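Local structure of DNA repair protein XRCC1 (Homo sapiens, 3LQC) at residues A[79-84]-A[127-132]; A[85-90]-A[118-123]; A[22-27]-A[43-48]. The protein acts as a scaffold in DNA single-strand break repair, assembling repair complexes and binding poly-ADP-ribose to limit PARP1 activity, and is represented here by its N-terminal domain. One frame throughout, in Å; residues are numbered along the deposited sequence. Where two conformers were deposited one is given.

Contact 1: A[79-84]-A[127-132]; sequences AGEQDY and RVKIVC. With CO3 (carbonate ion), chain D.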
# COMPACT_ATOMS: atom_id res chain seq x y z
N ALA A 79 -22.88 0.97 22.41
CA ALA A 79 -21.76 0.92 21.49
C ALA A 79 -22.02 -0.04 20.34
O ALA A 79 -21.80 -1.24 20.46
CB ALA A 79 -20.49 0.53 22.22
N GLY A 80 -22.48 0.50 19.21
CA GLY A 80 -22.59 -0.28 18.00
C GLY A 80 -21.25 -0.39 17.31
O GLY A 80 -20.25 0.16 17.77
N GLU A 81 -21.24 -1.10 16.19
CA GLU A 81 -20.02 -1.34 15.43
C GLU A 81 -19.32 -0.04 15.05
O GLU A 81 -18.10 0.07 15.16
CB GLU A 81 -20.36 -2.15 14.19
CG GLU A 81 -20.61 -3.62 14.50
CD GLU A 81 -21.65 -4.26 13.59
OE1 GLU A 81 -21.90 -3.72 12.48
OE2 GLU A 81 -22.21 -5.31 13.99
N GLN A 82 -20.10 0.95 14.63
CA GLN A 82 -19.52 2.20 14.15
C GLN A 82 -18.94 3.06 15.26
O GLN A 82 -18.13 3.94 15.00
CB GLN A 82 -20.55 3.01 13.36
CG GLN A 82 -21.09 2.29 12.14
CD GLN A 82 -21.88 3.22 11.23
OE1 GLN A 82 -21.32 4.17 10.65
NE2 GLN A 82 -23.18 2.97 11.09
N ASP A 83 -19.35 2.81 16.50
CA ASP A 83 -18.86 3.60 17.63
C ASP A 83 -17.49 3.12 18.10
O ASP A 83 -16.90 3.71 18.99
CB ASP A 83 -19.86 3.57 18.79
CG ASP A 83 -21.22 4.12 18.41
OD1 ASP A 83 -21.28 5.24 17.86
OD2 ASP A 83 -22.25 3.44 18.67
N TYR A 84 -16.98 2.04 17.52
CA TYR A 84 -15.63 1.62 17.86
C TYR A 84 -14.60 2.54 17.24
O TYR A 84 -14.74 2.98 16.10
CB TYR A 84 -15.35 0.16 17.48
CG TYR A 84 -15.87 -0.82 18.50
CD1 TYR A 84 -17.22 -1.16 18.54
CD2 TYR A 84 -15.02 -1.38 19.44
CE1 TYR A 84 -17.70 -2.04 19.47
CE2 TYR A 84 -15.50 -2.28 20.39
CZ TYR A 84 -16.84 -2.60 20.40
OH TYR A 84 -17.34 -3.47 21.34
N ARG A 127 -14.23 -1.94 25.99
CA ARG A 127 -14.42 -2.87 24.88
C ARG A 127 -13.17 -2.92 24.00
O ARG A 127 -12.70 -1.89 23.52
CB ARG A 127 -15.64 -2.48 24.05
CG ARG A 127 -16.94 -2.51 24.83
CD ARG A 127 -17.31 -3.93 25.25
NE ARG A 127 -18.57 -3.95 25.98
CZ ARG A 127 -18.67 -3.92 27.31
NH1 ARG A 127 -17.58 -3.86 28.05
NH2 ARG A 127 -19.86 -3.94 27.89
N VAL A 128 -12.63 -4.11 23.83
CA VAL A 128 -11.50 -4.32 22.94
C VAL A 128 -11.87 -5.34 21.86
O VAL A 128 -12.17 -6.50 22.14
CB VAL A 128 -10.25 -4.80 23.70
CG1 VAL A 128 -9.03 -4.68 22.81
CG2 VAL A 128 -10.05 -3.97 24.98
N LYS A 129 -11.85 -4.89 20.61
CA LYS A 129 -12.18 -5.75 19.49
C LYS A 129 -10.93 -6.02 18.67
O LYS A 129 -10.29 -5.09 18.17
CB LYS A 129 -13.26 -5.09 18.61
CG LYS A 129 -13.61 -5.87 17.37
CD LYS A 129 -14.68 -5.17 16.56
CE LYS A 129 -16.00 -5.13 17.31
NZ LYS A 129 -17.13 -4.80 16.40
N ILE A 130 -10.57 -7.30 18.56
CA ILE A 130 -9.42 -7.70 17.75
C ILE A 130 -9.93 -8.39 16.48
O ILE A 130 -10.60 -9.42 16.56
CB ILE A 130 -8.48 -8.64 18.52
CG1 ILE A 130 -7.93 -7.95 19.77
CG2 ILE A 130 -7.35 -9.10 17.64
CD1 ILE A 130 -8.81 -8.08 20.99
N VAL A 131 -9.62 -7.82 15.32
CA VAL A 131 -10.11 -8.36 14.06
C VAL A 131 -9.01 -9.04 13.27
O VAL A 131 -8.00 -8.42 12.95
CB VAL A 131 -10.78 -7.28 13.19
CG1 VAL A 131 -11.50 -7.91 12.01
CG2 VAL A 131 -11.75 -6.46 14.02
N CYS A 132 -9.21 -10.31 12.95
CA CYS A 132 -8.24 -11.07 12.16
C CYS A 132 -8.78 -11.32 10.77
O CYS A 132 -9.86 -11.89 10.59
CB CYS A 132 -7.93 -12.40 12.85
SG CYS A 132 -7.17 -12.26 14.47
C CO3 D . -16.98 -6.99 13.89
O1 CO3 D . -16.61 -7.70 14.92
O2 CO3 D . -17.78 -5.98 14.06
O HOH W 1 -16.65 -2.28 14.69

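Contact 2: A[85-90]-A[118-123]; sequences EVLLVT and RAAAEK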
# COMPACT_ATOMS: atom_id res chain seq x y z
N GLU A 85 -13.57 2.83 18.01
CA GLU A 85 -12.50 3.70 17.58
C GLU A 85 -11.31 2.79 17.30
O GLU A 85 -11.09 1.84 18.04
CB GLU A 85 -12.19 4.69 18.70
CG GLU A 85 -11.91 6.10 18.23
CD GLU A 85 -12.94 6.59 17.24
OE1 GLU A 85 -14.13 6.72 17.60
OE2 GLU A 85 -12.55 6.87 16.08
N VAL A 86 -10.56 3.07 16.24
CA VAL A 86 -9.36 2.27 15.97
C VAL A 86 -8.25 2.58 16.96
O VAL A 86 -7.88 3.74 17.16
CB VAL A 86 -8.83 2.45 14.53
CG1 VAL A 86 -7.57 1.65 14.33
CG2 VAL A 86 -9.87 2.02 13.52
N LEU A 87 -7.71 1.54 17.57
CA LEU A 87 -6.55 1.68 18.41
C LEU A 87 -5.31 1.32 17.60
O LEU A 87 -4.40 2.13 17.43
CB LEU A 87 -6.66 0.78 19.64
CG LEU A 87 -5.50 0.99 20.60
CD1 LEU A 87 -5.59 2.39 21.16
CD2 LEU A 87 -5.53 -0.05 21.70
N LEU A 88 -5.27 0.09 17.10
CA LEU A 88 -4.20 -0.32 16.19
C LEU A 88 -4.78 -0.53 14.81
O LEU A 88 -5.61 -1.42 14.59
CB LEU A 88 -3.49 -1.59 16.66
CG LEU A 88 -2.50 -2.15 15.63
CD1 LEU A 88 -1.39 -1.16 15.37
CD2 LEU A 88 -1.94 -3.48 16.05
N VAL A 89 -4.34 0.29 13.88
CA VAL A 89 -4.81 0.23 12.51
C VAL A 89 -4.53 -1.15 11.89
O VAL A 89 -3.60 -1.85 12.30
CB VAL A 89 -4.16 1.35 11.70
CG1 VAL A 89 -2.91 0.85 10.96
CG2 VAL A 89 -5.16 1.96 10.76
N THR A 90 -5.36 -1.56 10.94
CA THR A 90 -5.20 -2.87 10.30
C THR A 90 -3.76 -3.10 9.81
O THR A 90 -3.26 -2.38 8.95
CB THR A 90 -6.17 -3.06 9.12
OG1 THR A 90 -7.51 -2.78 9.55
CG2 THR A 90 -6.09 -4.49 8.60
N ARG A 118 -2.95 7.82 18.44
CA ARG A 118 -2.77 8.56 19.69
C ARG A 118 -4.09 8.96 20.37
O ARG A 118 -4.30 8.66 21.54
CB ARG A 118 -1.87 9.79 19.48
N ALA A 119 -4.97 9.62 19.63
CA ALA A 119 -6.25 10.05 20.18
C ALA A 119 -6.96 8.91 20.90
O ALA A 119 -7.59 9.12 21.94
CB ALA A 119 -7.14 10.61 19.08
N ALA A 120 -6.85 7.71 20.35
CA ALA A 120 -7.49 6.54 20.94
C ALA A 120 -6.69 5.97 22.10
O ALA A 120 -7.25 5.59 23.12
CB ALA A 120 -7.72 5.46 19.87
N ALA A 121 -5.37 5.91 21.94
CA ALA A 121 -4.53 5.34 22.99
C ALA A 121 -4.56 6.22 24.24
O ALA A 121 -4.18 5.78 25.32
CB ALA A 121 -3.12 5.16 22.49
N GLU A 122 -5.02 7.46 24.07
CA GLU A 122 -5.04 8.42 25.16
C GLU A 122 -6.23 8.17 26.07
O GLU A 122 -6.22 8.55 27.23
CB GLU A 122 -5.11 9.85 24.60
CG GLU A 122 -4.17 10.84 25.29
CD GLU A 122 -2.87 11.05 24.52
OE1 GLU A 122 -1.78 10.74 25.07
OE2 GLU A 122 -2.93 11.54 23.37
N LYS A 123 -7.27 7.54 25.53
CA LYS A 123 -8.50 7.35 26.28
C LYS A 123 -8.56 6.01 26.99
O LYS A 123 -7.63 5.21 26.91
CB LYS A 123 -9.71 7.51 25.36
CG LYS A 123 -9.85 8.90 24.79
CD LYS A 123 -11.21 9.06 24.13
CE LYS A 123 -11.48 10.51 23.76
NZ LYS A 123 -12.95 10.77 23.71

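Contact 3: A[22-27]-A[43-48]; sequences ENLLKA and ISVVLQ. With CO3 (carbonate ion), chain D.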
# COMPACT_ATOMS: atom_id res chain seq x y z
N GLU A 22 -5.55 -14.33 26.82
CA GLU A 22 -4.78 -15.55 26.94
C GLU A 22 -5.70 -16.72 27.23
O GLU A 22 -5.58 -17.78 26.63
CB GLU A 22 -3.73 -15.42 28.03
CG GLU A 22 -3.01 -16.71 28.35
CD GLU A 22 -1.83 -16.48 29.27
OE1 GLU A 22 -0.97 -17.38 29.37
OE2 GLU A 22 -1.76 -15.39 29.87
N ASN A 23 -6.62 -16.51 28.16
CA ASN A 23 -7.59 -17.52 28.52
C ASN A 23 -8.61 -17.79 27.41
O ASN A 23 -9.07 -18.91 27.23
CB ASN A 23 -8.31 -17.13 29.80
CG ASN A 23 -7.50 -17.44 31.03
OD1 ASN A 23 -6.77 -18.43 31.06
ND2 ASN A 23 -7.62 -16.60 32.05
N LEU A 24 -8.97 -16.74 26.68
CA LEU A 24 -9.92 -16.91 25.60
C LEU A 24 -9.30 -17.81 24.55
O LEU A 24 -9.91 -18.78 24.13
CB LEU A 24 -10.31 -15.56 24.97
CG LEU A 24 -11.22 -15.60 23.73
CD1 LEU A 24 -12.43 -16.49 23.95
CD2 LEU A 24 -11.66 -14.20 23.35
N LEU A 25 -8.07 -17.49 24.15
CA LEU A 25 -7.46 -18.12 22.99
C LEU A 25 -7.19 -19.61 23.21
O LEU A 25 -7.26 -20.40 22.26
CB LEU A 25 -6.18 -17.38 22.60
CG LEU A 25 -6.44 -16.00 21.99
CD1 LEU A 25 -5.15 -15.19 21.84
CD2 LEU A 25 -7.14 -16.13 20.65
N LYS A 26 -6.90 -20.01 24.44
CA LYS A 26 -6.67 -21.42 24.73
C LYS A 26 -7.93 -22.08 25.27
O LYS A 26 -7.88 -23.19 25.78
CB LYS A 26 -5.51 -21.59 25.72
CG LYS A 26 -5.79 -21.11 27.14
CD LYS A 26 -4.48 -20.79 27.87
CE LYS A 26 -4.68 -20.67 29.38
NZ LYS A 26 -5.07 -21.97 29.98
N ALA A 27 -9.07 -21.40 25.13
CA ALA A 27 -10.32 -21.90 25.68
C ALA A 27 -11.03 -22.82 24.71
O ALA A 27 -11.15 -22.51 23.53
CB ALA A 27 -11.24 -20.75 26.08
N ILE A 43 -12.61 -12.93 11.21
CA ILE A 43 -13.26 -13.16 12.49
C ILE A 43 -12.76 -12.13 13.48
O ILE A 43 -11.66 -11.61 13.33
CB ILE A 43 -12.95 -14.56 13.07
CG1 ILE A 43 -11.44 -14.72 13.24
CG2 ILE A 43 -13.51 -15.66 12.18
CD1 ILE A 43 -11.06 -15.62 14.36
N SER A 44 -13.56 -11.84 14.50
CA SER A 44 -13.09 -11.00 15.60
C SER A 44 -13.43 -11.62 16.94
O SER A 44 -14.34 -12.45 17.05
CB SER A 44 -13.75 -9.64 15.52
OG SER A 44 -15.15 -9.78 15.60
N VAL A 45 -12.69 -11.23 17.97
CA VAL A 45 -13.11 -11.48 19.34
C VAL A 45 -13.30 -10.13 20.00
O VAL A 45 -12.60 -9.16 19.69
CB VAL A 45 -12.07 -12.30 20.15
CG1 VAL A 45 -11.91 -13.69 19.57
CG2 VAL A 45 -10.75 -11.58 20.18
N VAL A 46 -14.27 -10.04 20.90
CA VAL A 46 -14.46 -8.83 21.67
C VAL A 46 -14.25 -9.12 23.14
O VAL A 46 -14.86 -10.05 23.69
CB VAL A 46 -15.84 -8.21 21.45
CG1 VAL A 46 -16.13 -7.15 22.52
CG2 VAL A 46 -15.93 -7.61 20.06
N LEU A 47 -13.37 -8.35 23.76
CA LEU A 47 -13.14 -8.44 25.19
C LEU A 47 -13.96 -7.36 25.87
O LEU A 47 -13.76 -6.17 25.64
CB LEU A 47 -11.66 -8.22 25.53
CG LEU A 47 -10.56 -9.02 24.84
CD1 LEU A 47 -9.21 -8.56 25.37
CD2 LEU A 47 -10.74 -10.52 25.02
N GLN A 48 -14.91 -7.80 26.68
CA GLN A 48 -15.71 -6.92 27.51
C GLN A 48 -15.03 -6.78 28.87
O GLN A 48 -15.07 -7.69 29.70
CB GLN A 48 -17.10 -7.51 27.70
CG GLN A 48 -17.92 -7.53 26.43
CD GLN A 48 -19.31 -8.06 26.66
OE1 GLN A 48 -19.52 -8.95 27.50
NE2 GLN A 48 -20.28 -7.53 25.93
C CO3 D . -16.98 -6.99 13.89
O1 CO3 D . -16.61 -7.70 14.92
O2 CO3 D . -17.78 -5.98 14.06

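Contact 1: A[79-84]-A[127-132]
Arg127, the first residue of the strand segment, meets Tyr84 through its aliphatic stem: CB stands 3.3 Å from Tyr84 OH and approaches the ring obliquely, while the guanidinium end leads away from the 79-84 loop. Lys129 is the main partner of Tyr84 on the strand. Its chain runs anti to the backbone N and then bends at chi3 (-66°), which brings CE over the middle of one Tyr84 face, 4.0 Å from the centroid and 9° off the ring normal, as a CH-pi contact. Beyond it, Lys129 NZ lies 4.4 Å from the same centroid and 21° off the normal, a cation-pi geometry. The ammonium is held further by two polar bonds: NZ donates to carbonate O2 at 2.7 Å and to a water at 3.1 Å, and that water in turn donates to the backbone oxygen Glu81 O at 2.8 Å. The lysine is thus tied to the loop by ring and water, although no direct hydrogen bond joins the two segments. The carbonate holds the ammonium from a third direction and meets the loop at Glu81, whose CG lies 3.7 Å from carbonate O2, whereas the carboxylate oxygen OE2 forms a salt bridge with Arg7. Farther along the strand, a chain of another protein packs on Val131. Glu81 from the loop and Lys129 from strand 125-133 line the carbonate pocket of this beta-sandwich domain, a small anion site completed by Pro2, Glu3, Arg7 and Ser44; the carbonate itself probably comes from the crystallisation liquor.

Contact 2: A[85-90]-A[118-123]
Leu87 packs against Ala120 and Ala121 at a classic beta bulge, where Leu87 and Leu88 both face Val70 of strand 67-73. The evidence for the irregularity lies in the backbone as well: Leu87 has a psi of -60°, outside the extended range, and the chain turns a corner there, so that strand 85-92, outermost in the five-strand sheet within this chain, swings past the short helix 118-121. The closest alpha carbons, those of Leu87 and Ala120, are 5.6 Å apart, an approach consistent with the small side chain of Ala120, whose CB points toward the strand.

The apolar contacts run through one branch of the leucine. Its CG is anti to the backbone N (chi1 -175°) and its CD1 reaches the helix, touching Ala120 CB at 4.0 Å and Ala121 CB at 3.9 Å. Leu87 also packs on Ile55, and Val86 packs on Leu71 and Glu69 while meeting an apolar side chain of the other protein chain, to which Thr90 makes backbone hydrogen bonds.

Backbone polar groups frame this packing, although no hydrogen bond passes between the two segments. Leu87 is bonded through its backbone to Val70 and to Val117, the residue just ahead of the helix, which ties the bulge to the helix start. At the far end Ala120 O accepts both Lys123 N, at 3.1 Å, and the indole NE1 of Trp125; both bonds lie where the chain leaves the helix for strand 125-133. A tight approach of methyl to carbonyl completes the interface: Ala120 CB sits 3.2 Å from Val86 O, while Leu87 CD1 lies 3.6 Å from Ala121 N.

Contact 3: A[22-27]-A[43-48]
Leu24, in the last turn of helix 17-25, faces Val45 in the middle of strand 42-49, their alpha carbons 8.9 Å apart, a separation at which side chains and not backbones make the contact. The helix ends directly afterwards: Lys26 is the first residue to leave helical angles, and Ala27 N donates to Leu24 O at 2.9 Å as the chain turns into the N-cap of helix 28-36.

Leu24 and Val45 reach toward each other tip to tip. With CG anti to its backbone N (chi1 175°), Leu24 points its CD2 methyl at the strand, where it meets Val45 CB at 3.7 Å and Val45 CG1 at 3.8 Å. The same CD2 touches Leu47 CD2 at 4.1 Å, so a single methyl bears on two residues that are two positions apart along the strand. All three residues are buried, and the contact is wholly apolar.

On the other face of the strand Ser44 turns its hydroxyl to the carbonate: with OG between the backbone N and the carbonyl carbon (chi1 60°), OG donates to carbonate O1 at 2.6 Å. Strand 42-49 therefore presents aliphatic groups to the helix and a hydroxyl to the anion pocket.

Tyr30 of helix 28-36 packs on Leu24, Leu25 and Val45, and His8 of strand 7-12 also lies against Leu24. Strand 42-49 runs between strands 7-12 and 125-133, with backbone bonds to His8 on one neighbour and to Ile130 on the other. The Cys12-Cys20 disulfide covalently links strand 7-12 to helix 17-25.

Overall arrangement
Contacts 1 and 3 share the carbonate: Lys129 of one and Ser44 of the other both bind it, from neighbouring strands 125-133 and 42-49, and Arg7 NH2, salt-bridged to Glu81, bonds it too. Their centres are about 13 Å apart, and probable backbone hydrogen bonds join them directly, from Leu47 N to Val128 O at 2.7 Å and from Cys132 N to Ile43 O at 2.8 Å. Segment 85-90 continues 79-84, and 118-123 comes just before 127-132, so contact 2 lies between the segments of contact 1 along the chain, centres about 11 Å apart. Contacts 2 and 3 do not touch, with centres about 19 Å apart. All three reach the same five-strand sheet.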